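Long-range contacts in BepE protein (PDB 4YK3), which is a Bartonella effector translocated by the VirB type IV secretion system, represented here by its BID domain, which probably serves as the secretion signal: residues A[39-44]-A[107-112]; A[31-36]-A[120-125]; A[71-76]-A[112-117]. All coordinates share one frame; numbering follows the deposited sequence.

Contact 1: A[39-44]-A[107-112]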
loop_
_atom_site.group_PDB
_atom_site.type_symbol
_atom_site.label_atom_id
_atom_site.label_comp_id
_atom_site.label_asym_id
_atom_site.label_seq_id
_atom_site.Cartn_x
_atom_site.Cartn_y
_atom_site.Cartn_z
ATOM N N GLN A 39 -4.114 4.610 -3.650
ATOM C CA GLN A 39 -4.497 4.461 -5.050
ATOM C C GLN A 39 -3.377 3.882 -5.913
ATOM O O GLN A 39 -3.633 3.104 -6.839
ATOM C CB GLN A 39 -4.945 5.795 -5.626
ATOM C CG GLN A 39 -6.280 6.265 -5.085
ATOM C CD GLN A 39 -7.391 5.267 -5.356
ATOM O OE1 GLN A 39 -7.857 5.129 -6.489
ATOM N NE2 GLN A 39 -7.826 4.566 -4.313
ATOM N N GLU A 40 -2.142 4.258 -5.600
ATOM C CA GLU A 40 -0.973 3.755 -6.319
ATOM C C GLU A 40 -0.772 2.256 -6.094
ATOM O O GLU A 40 -0.505 1.497 -7.028
ATOM C CB GLU A 40 0.277 4.517 -5.875
ATOM C CG GLU A 40 1.433 4.392 -6.818
ATOM C CD GLU A 40 1.256 5.238 -8.056
ATOM O OE1 GLU A 40 0.459 6.192 -7.992
ATOM O OE2 GLU A 40 1.913 4.942 -9.080
ATOM N N VAL A 41 -0.875 1.842 -4.834
ATOM C CA VAL A 41 -0.795 0.436 -4.486
ATOM C C VAL A 41 -1.861 -0.353 -5.255
ATOM O O VAL A 41 -1.560 -1.408 -5.795
ATOM C CB VAL A 41 -0.934 0.242 -2.960
ATOM C CG1 VAL A 41 -1.151 -1.234 -2.604
ATOM C CG2 VAL A 41 0.307 0.786 -2.248
ATOM N N MET A 42 -3.094 0.155 -5.319
ATOM C CA MET A 42 -4.154 -0.604 -5.985
ATOM C C MET A 42 -3.871 -0.751 -7.474
ATOM O O MET A 42 -4.159 -1.794 -8.070
ATOM C CB MET A 42 -5.523 0.050 -5.790
ATOM C CG MET A 42 -5.982 0.076 -4.343
ATOM S SD MET A 42 -7.563 0.903 -4.134
ATOM C CE MET A 42 -8.627 -0.098 -5.181
ATOM N N HIS A 43 -3.334 0.305 -8.078
ATOM C CA HIS A 43 -2.999 0.254 -9.494
ATOM C C HIS A 43 -1.997 -0.871 -9.758
ATOM O O HIS A 43 -2.179 -1.693 -10.647
ATOM C CB HIS A 43 -2.424 1.588 -9.969
ATOM C CG HIS A 43 -1.855 1.535 -11.351
ATOM N ND1 HIS A 43 -2.638 1.609 -12.483
ATOM C CD2 HIS A 43 -0.580 1.404 -11.785
ATOM C CE1 HIS A 43 -1.869 1.533 -13.554
ATOM N NE2 HIS A 43 -0.615 1.411 -13.159
ATOM N N TRP A 44 -0.937 -0.912 -8.970
ATOM C CA TRP A 44 0.098 -1.887 -9.216
ATOM C C TRP A 44 -0.330 -3.289 -8.760
ATOM O O TRP A 44 0.185 -4.275 -9.292
ATOM C CB TRP A 44 1.420 -1.449 -8.560
ATOM C CG TRP A 44 1.996 -0.226 -9.245
ATOM C CD1 TRP A 44 2.074 1.033 -8.725
ATOM C CD2 TRP A 44 2.512 -0.133 -10.589
ATOM N NE1 TRP A 44 2.610 1.887 -9.639
ATOM C CE2 TRP A 44 2.888 1.210 -10.793
ATOM C CE3 TRP A 44 2.692 -1.050 -11.630
ATOM C CZ2 TRP A 44 3.443 1.667 -12.000
ATOM C CZ3 TRP A 44 3.236 -0.603 -12.825
ATOM C CH2 TRP A 44 3.615 0.742 -12.998
ATOM N N MET A 107 8.498 -4.079 -8.896
ATOM C CA MET A 107 9.316 -3.050 -8.254
ATOM C C MET A 107 8.494 -1.822 -7.910
ATOM O O MET A 107 8.666 -1.232 -6.852
ATOM C CB MET A 107 10.491 -2.638 -9.150
ATOM C CG MET A 107 11.436 -1.604 -8.519
ATOM S SD MET A 107 12.620 -0.813 -9.672
ATOM C CE MET A 107 11.545 0.369 -10.493
ATOM N N HIS A 108 7.610 -1.432 -8.818
ATOM C CA HIS A 108 6.789 -0.266 -8.590
ATOM C C HIS A 108 5.772 -0.547 -7.490
ATOM O O HIS A 108 5.409 0.350 -6.732
ATOM C CB HIS A 108 6.109 0.158 -9.888
ATOM C CG HIS A 108 7.074 0.627 -10.924
ATOM N ND1 HIS A 108 7.372 -0.107 -12.053
ATOM C CD2 HIS A 108 7.850 1.736 -10.978
ATOM C CE1 HIS A 108 8.269 0.544 -12.772
ATOM N NE2 HIS A 108 8.574 1.664 -12.143
ATOM N N LEU A 109 5.343 -1.802 -7.376
ATOM C CA LEU A 109 4.361 -2.140 -6.355
ATOM C C LEU A 109 5.030 -2.014 -4.988
ATOM O O LEU A 109 4.457 -1.454 -4.057
ATOM C CB LEU A 109 3.785 -3.547 -6.578
ATOM C CG LEU A 109 3.023 -4.181 -5.417
ATOM C CD1 LEU A 109 1.785 -3.357 -5.043
ATOM C CD2 LEU A 109 2.644 -5.652 -5.679
ATOM N N CYS A 110 6.259 -2.504 -4.884
ATOM C CA CYS A 110 7.016 -2.408 -3.637
ATOM C C CYS A 110 7.292 -0.947 -3.220
ATOM O O CYS A 110 7.132 -0.596 -2.052
ATOM C CB CYS A 110 8.330 -3.175 -3.770
ATOM S SG CYS A 110 8.028 -4.939 -4.013
ATOM N N GLN A 111 7.683 -0.115 -4.179
ATOM C CA GLN A 111 7.857 1.319 -3.948
ATOM C C GLN A 111 6.567 1.975 -3.490
ATOM O O GLN A 111 6.571 2.737 -2.544
ATOM C CB GLN A 111 8.323 2.039 -5.209
ATOM C CG GLN A 111 9.684 1.679 -5.729
ATOM C CD GLN A 111 10.084 2.581 -6.886
ATOM O OE1 GLN A 111 10.525 2.108 -7.932
ATOM N NE2 GLN A 111 9.903 3.885 -6.709
ATOM N N ALA A 112 5.470 1.704 -4.192
ATOM C CA ALA A 112 4.192 2.311 -3.860
ATOM C C ALA A 112 3.785 1.928 -2.447
ATOM O O ALA A 112 3.288 2.759 -1.693
ATOM C CB ALA A 112 3.137 1.899 -4.844
#
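Trp44 and Ala112 are the main bumps between these two nearly antiparallel helix segments. The axes come within 8.7 Å at a crossing angle of -159°. The six-membered ring of Trp44 lies against His108, whose CB is over the ring centre, 3.6 Å from the centroid, as a CH-pi contact. Beyond that carbon the imidazole continues as an offset stack on the same indole ring, with centroids 4.8 Å apart and planes at 21°. His43 CD2 covers the opposite indole face, so the ring is clamped between two histidines, one from each helix. Trp44 CG is anti to its carbonyl carbon (chi1 -68°), which places CG on the side of helix 97-129. The ring is also tied from its own helix: NE1 donates to Glu40 OE2 at 3.2 Å, on the anti side of the carboxylate but well out of its plane.

Ala112 CB is a short knob in a hollow lined by Glu40, Val41 and Trp44. Glu40 CG meets it at 3.6 Å, Val41 CG2 at 4.0 Å and Trp44 CD1 at 4.1 Å. The aliphatic part of Glu40 thus packs while its carboxylate holds the indole. At the inner side, Leu109 CB abuts Trp44 CB at 3.7 Å, and Leu109 CD1 reaches the carbonyl oxygen of Val41. No hydrogen bond joins the segments.

The contact pairs helix 32-49 with helix 97-129. Val41 goes on to touch Leu55 and Met59, the latter on helix 56-64. Leu109 reaches Cys45, Val48 and Tyr49 of helix 32-49 and Val76 of helix 69-78.

Contact 2: A[31-36]-A[120-125]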
loop_
_atom_site.group_PDB
_atom_site.type_symbol
_atom_site.label_atom_id
_atom_site.label_comp_id
_atom_site.label_asym_id
_atom_site.label_seq_id
_atom_site.Cartn_x
_atom_site.Cartn_y
_atom_site.Cartn_z
ATOM N N ASN A 31 -5.741 12.140 4.446
ATOM C CA ASN A 31 -4.403 12.654 4.187
ATOM C C ASN A 31 -4.072 12.473 2.709
ATOM O O ASN A 31 -4.212 11.371 2.171
ATOM C CB ASN A 31 -3.373 11.944 5.067
ATOM C CG ASN A 31 -1.965 12.480 4.877
ATOM O OD1 ASN A 31 -1.311 12.191 3.873
ATOM N ND2 ASN A 31 -1.486 13.259 5.852
ATOM N N PRO A 32 -3.646 13.559 2.047
ATOM C CA PRO A 32 -3.391 13.504 0.604
ATOM C C PRO A 32 -2.349 12.463 0.208
ATOM O O PRO A 32 -2.586 11.722 -0.740
ATOM C CB PRO A 32 -2.905 14.927 0.272
ATOM C CG PRO A 32 -2.630 15.587 1.593
ATOM C CD PRO A 32 -3.522 14.931 2.579
ATOM N N LEU A 33 -1.228 12.394 0.918
ATOM C CA LEU A 33 -0.216 11.405 0.581
ATOM C C LEU A 33 -0.723 9.977 0.809
ATOM O O LEU A 33 -0.426 9.070 0.036
ATOM C CB LEU A 33 1.048 11.630 1.394
ATOM C CG LEU A 33 1.714 12.991 1.267
ATOM C CD1 LEU A 33 2.879 13.042 2.229
ATOM C CD2 LEU A 33 2.178 13.209 -0.165
ATOM N N VAL A 34 -1.472 9.779 1.884
ATOM C CA VAL A 34 -1.965 8.451 2.222
ATOM C C VAL A 34 -2.909 7.979 1.134
ATOM O O VAL A 34 -2.782 6.863 0.632
ATOM C CB VAL A 34 -2.637 8.460 3.602
ATOM C CG1 VAL A 34 -3.443 7.168 3.842
ATOM C CG2 VAL A 34 -1.576 8.667 4.671
ATOM N N GLN A 35 -3.835 8.850 0.744
ATOM C CA GLN A 35 -4.768 8.534 -0.329
ATOM C C GLN A 35 -4.054 8.252 -1.647
ATOM O O GLN A 35 -4.353 7.268 -2.316
ATOM C CB GLN A 35 -5.768 9.671 -0.524
ATOM C CG GLN A 35 -6.942 9.610 0.420
ATOM C CD GLN A 35 -8.006 10.644 0.084
ATOM O OE1 GLN A 35 -7.864 11.409 -0.873
ATOM N NE2 GLN A 35 -9.081 10.670 0.870
ATOM N N ALA A 36 -3.117 9.123 -2.014
ATOM C CA ALA A 36 -2.406 9.000 -3.280
ATOM C C ALA A 36 -1.646 7.676 -3.373
ATOM O O ALA A 36 -1.704 6.986 -4.394
ATOM C CB ALA A 36 -1.452 10.179 -3.462
ATOM N N VAL A 120 1.754 6.704 6.064
ATOM C CA VAL A 120 0.879 6.432 7.202
ATOM C C VAL A 120 1.616 6.656 8.521
ATOM O O VAL A 120 1.102 7.296 9.446
ATOM C CB VAL A 120 0.313 4.993 7.157
ATOM C CG1 VAL A 120 -0.370 4.667 8.477
ATOM C CG2 VAL A 120 -0.653 4.820 5.989
ATOM N N THR A 121 2.818 6.109 8.615
ATOM C CA THR A 121 3.628 6.289 9.810
ATOM C C THR A 121 3.968 7.770 10.006
ATOM O O THR A 121 3.885 8.298 11.106
ATOM C CB THR A 121 4.918 5.443 9.726
ATOM O OG1 THR A 121 4.577 4.060 9.906
ATOM C CG2 THR A 121 5.933 5.872 10.797
ATOM N N GLN A 122 4.306 8.443 8.915
ATOM C CA GLN A 122 4.681 9.853 8.972
ATOM C C GLN A 122 3.487 10.722 9.358
ATOM O O GLN A 122 3.643 11.752 10.004
ATOM C CB GLN A 122 5.261 10.267 7.622
ATOM C CG GLN A 122 5.612 11.716 7.432
ATOM C CD GLN A 122 6.214 11.954 6.049
ATOM O OE1 GLN A 122 7.375 12.346 5.929
ATOM N NE2 GLN A 122 5.429 11.688 5.000
ATOM N N ALA A 123 2.286 10.288 8.988
ATOM C CA ALA A 123 1.093 11.081 9.275
ATOM C C ALA A 123 0.702 10.934 10.731
ATOM O O ALA A 123 0.313 11.913 11.368
ATOM C CB ALA A 123 -0.067 10.672 8.371
ATOM N N GLN A 124 0.800 9.705 11.244
ATOM C CA GLN A 124 0.470 9.424 12.640
ATOM C C GLN A 124 1.356 10.248 13.551
ATOM O O GLN A 124 0.905 10.804 14.548
ATOM C CB GLN A 124 0.641 7.937 12.977
ATOM C CG GLN A 124 0.361 7.638 14.456
ATOM C CD GLN A 124 0.726 6.222 14.873
ATOM O OE1 GLN A 124 1.803 5.717 14.547
ATOM N NE2 GLN A 124 -0.185 5.569 15.596
ATOM N N GLU A 125 2.632 10.321 13.191
ATOM C CA GLU A 125 3.587 11.058 13.983
ATOM C C GLU A 125 3.231 12.537 13.989
ATOM O O GLU A 125 3.214 13.158 15.047
ATOM C CB GLU A 125 5.008 10.848 13.458
#
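Val34 and Val120 mark one point of closest backbone approach, with their CA atoms 6.1 Å apart; Asn31 and Ala123 mark the other, with their CA atoms 7.7 Å apart. The short helix axes run nearly antiparallel, at 160°, and come no closer than 9.8 Å. Helix 32-49 starts here. Asn31 is its N-cap: OD1 accepts from Val34 N at 3.1 Å, with the donor tilted 17° from the carbonyl plane. With OD1 used for the cap, ND2 of the same amide is the atom that meets Ala123 CB, at 3.9 Å. Asn31 CG is anti to its backbone N (chi1 -178°), and the bond from OD1 to Val34 N holds the amide at the helix start.

The segments belong to two long helices of the four-helix bundle of the BID domain, helix 32-49 and helix 97-129. Val34 CG2 is the main apolar contact atom. It lies 4.2 Å from Val120 CG2 and 4.5 Å from Ala123 CB. On the more exposed side, the extended chain of Gln122 brings NE2 to 4.0 Å from Leu33 CD1, where the two side chains cross obliquely. Val34 and Val120 both also touch Leu63 of helix 56-64, and Met28 of helix 21-30 packs on Val120 and Ala123.

Contact 3: A[71-76]-A[112-117]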
loop_
_atom_site.group_PDB
_atom_site.type_symbol
_atom_site.label_atom_id
_atom_site.label_comp_id
_atom_site.label_asym_id
_atom_site.label_seq_id
_atom_site.Cartn_x
_atom_site.Cartn_y
_atom_site.Cartn_z
ATOM N N ASP A 71 5.733 -4.505 8.367
ATOM C CA ASP A 71 5.509 -5.916 8.117
ATOM C C ASP A 71 4.846 -6.134 6.765
ATOM O O ASP A 71 5.296 -6.963 5.978
ATOM C CB ASP A 71 4.661 -6.528 9.222
ATOM C CG ASP A 71 5.410 -6.626 10.530
ATOM O OD1 ASP A 71 6.636 -6.855 10.482
ATOM O OD2 ASP A 71 4.777 -6.474 11.600
ATOM N N LEU A 72 3.779 -5.391 6.500
ATOM C CA LEU A 72 3.074 -5.511 5.233
ATOM C C LEU A 72 4.043 -5.255 4.068
ATOM O O LEU A 72 4.061 -5.980 3.079
ATOM C CB LEU A 72 1.901 -4.536 5.180
ATOM C CG LEU A 72 1.243 -4.425 3.813
ATOM C CD1 LEU A 72 0.703 -5.805 3.386
ATOM C CD2 LEU A 72 0.144 -3.371 3.849
ATOM N N SER A 73 4.878 -4.241 4.220
ATOM C CA SER A 73 5.846 -3.923 3.187
ATOM C C SER A 73 6.816 -5.078 2.918
ATOM O O SER A 73 7.063 -5.425 1.765
ATOM C CB SER A 73 6.623 -2.672 3.571
ATOM O OG SER A 73 6.804 -1.864 2.432
ATOM N N ARG A 74 7.369 -5.665 3.976
ATOM C CA ARG A 74 8.340 -6.727 3.797
ATOM C C ARG A 74 7.662 -7.961 3.200
ATOM O O ARG A 74 8.210 -8.591 2.296
ATOM C CB ARG A 74 9.032 -7.070 5.117
ATOM N N GLN A 75 6.461 -8.283 3.669
ATOM C CA GLN A 75 5.784 -9.485 3.193
ATOM C C GLN A 75 5.600 -9.420 1.673
ATOM O O GLN A 75 5.884 -10.384 0.955
ATOM C CB GLN A 75 4.427 -9.680 3.877
ATOM C CG GLN A 75 3.649 -10.879 3.296
ATOM C CD GLN A 75 2.240 -11.045 3.855
ATOM O OE1 GLN A 75 1.772 -10.234 4.659
ATOM N NE2 GLN A 75 1.550 -12.106 3.417
ATOM N N VAL A 76 5.154 -8.273 1.173
ATOM C CA VAL A 76 4.913 -8.180 -0.254
ATOM C C VAL A 76 6.234 -8.183 -1.007
ATOM O O VAL A 76 6.341 -8.811 -2.050
ATOM C CB VAL A 76 4.074 -6.952 -0.591
ATOM C CG1 VAL A 76 4.077 -6.668 -2.095
ATOM C CG2 VAL A 76 2.658 -7.170 -0.106
ATOM N N ALA A 112 5.470 1.704 -4.192
ATOM C CA ALA A 112 4.192 2.311 -3.860
ATOM C C ALA A 112 3.785 1.928 -2.447
ATOM O O ALA A 112 3.288 2.759 -1.693
ATOM C CB ALA A 112 3.137 1.899 -4.844
ATOM N N LEU A 113 4.050 0.679 -2.082
ATOM C CA LEU A 113 3.687 0.160 -0.769
ATOM C C LEU A 113 4.559 0.723 0.347
ATOM O O LEU A 113 4.059 1.045 1.427
ATOM C CB LEU A 113 3.770 -1.364 -0.772
ATOM C CG LEU A 113 3.134 -2.092 0.412
ATOM C CD1 LEU A 113 1.675 -1.722 0.574
ATOM C CD2 LEU A 113 3.254 -3.599 0.182
ATOM N N ASP A 114 5.861 0.811 0.084
ATOM C CA ASP A 114 6.786 1.517 0.961
ATOM C C ASP A 114 6.331 2.952 1.170
ATOM O O ASP A 114 6.339 3.454 2.286
ATOM C CB ASP A 114 8.201 1.518 0.381
ATOM C CG ASP A 114 8.899 0.203 0.572
ATOM O OD1 ASP A 114 8.195 -0.822 0.655
ATOM O OD2 ASP A 114 10.149 0.188 0.628
ATOM N N GLY A 115 5.963 3.609 0.076
ATOM C CA GLY A 115 5.444 4.967 0.122
ATOM C C GLY A 115 4.187 5.069 0.977
ATOM O O GLY A 115 4.078 5.966 1.820
ATOM N N TYR A 116 3.249 4.141 0.774
ATOM C CA TYR A 116 2.030 4.114 1.576
ATOM C C TYR A 116 2.312 3.966 3.073
ATOM O O TYR A 116 1.809 4.750 3.886
ATOM C CB TYR A 116 1.097 2.970 1.135
ATOM C CG TYR A 116 -0.139 2.884 2.002
ATOM C CD1 TYR A 116 -1.207 3.770 1.824
ATOM C CD2 TYR A 116 -0.232 1.947 3.018
ATOM C CE1 TYR A 116 -2.343 3.703 2.632
ATOM C CE2 TYR A 116 -1.356 1.882 3.842
ATOM C CZ TYR A 116 -2.404 2.755 3.641
ATOM O OH TYR A 116 -3.510 2.675 4.451
ATOM N N THR A 117 3.088 2.949 3.443
ATOM C CA THR A 117 3.259 2.637 4.859
ATOM C C THR A 117 4.124 3.705 5.551
ATOM O O THR A 117 3.897 4.036 6.715
ATOM C CB THR A 117 3.860 1.219 5.070
ATOM O OG1 THR A 117 5.110 1.111 4.382
ATOM C CG2 THR A 117 2.905 0.156 4.536
HETATM O O HOH W 1 7.466 -3.225 -0.314
#
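Asp114 OD1 has both Ser73 OG, on the other helix, and a water close by. Ser73 OG lies 2.5 Å from Asp114 OD1, and the water lies 2.7 Å from it. The water is placed to donate to OD1 and also to the backbone oxygen of Ser73, at 3.1 Å, so it can bridge the two helices. It has more acceptors within reach than protons, so both bonds may not be made at once. Asp114 CG is anti to its own carbonyl carbon, a position set by chi1 at -77°. The carboxylate is near the surface, and the water sits between it and the Ser73 carbonyl. Thr117 OG1, one turn further along, is 3.9 Å from Ser73 OG, on a different side from Asp114.

Further into the bundle the packing is apolar and turns on Leu113. Its CG is anti to the backbone N (chi1 -167°), and the two methyls part from there to different neighbours. CD2 lies against the branch point of Val76, 3.5 Å from CB and 3.6 Å from CG2, and also meets the carbonyl oxygen of Leu72. CD1 meets Leu72 CD2 at 4.0 Å, the two leucine side chains crossing at about a right angle. Leu72 and Val76 both continue onto Leu55, and Leu72 also touches Val62 of helix 56-64.

The axes are 9.3 Å apart and run close to antiparallel, at 173°. Buried aliphatic residues within and polar groups with water at the margin are consistent with a pair of neighbouring helices in the four-helix bundle of the BID domain.

Overall arrangement
All three contacts use helix 97-129. Contacts 1 and 2 both pair it with helix 32-49, with centres about 15 Å apart, and contact 3 pairs it with helix 69-78. Contacts 1 and 3 share Ala112 and touch directly: Val41 CG2 packs on Leu113 and Tyr116. Contact 2 joins contact 3 through Val34 and Tyr116. Contacts 2 and 3 are mostly buried, though each has an exposed margin; contact 1 is partly buried. Their chemistry differs. Contact 1 combines aromatic stacking with aliphatic packing, contact 2 has sparse aliphatic packing beside a helix cap, and contact 3 has leucine packing beneath a polar edge where a water sits.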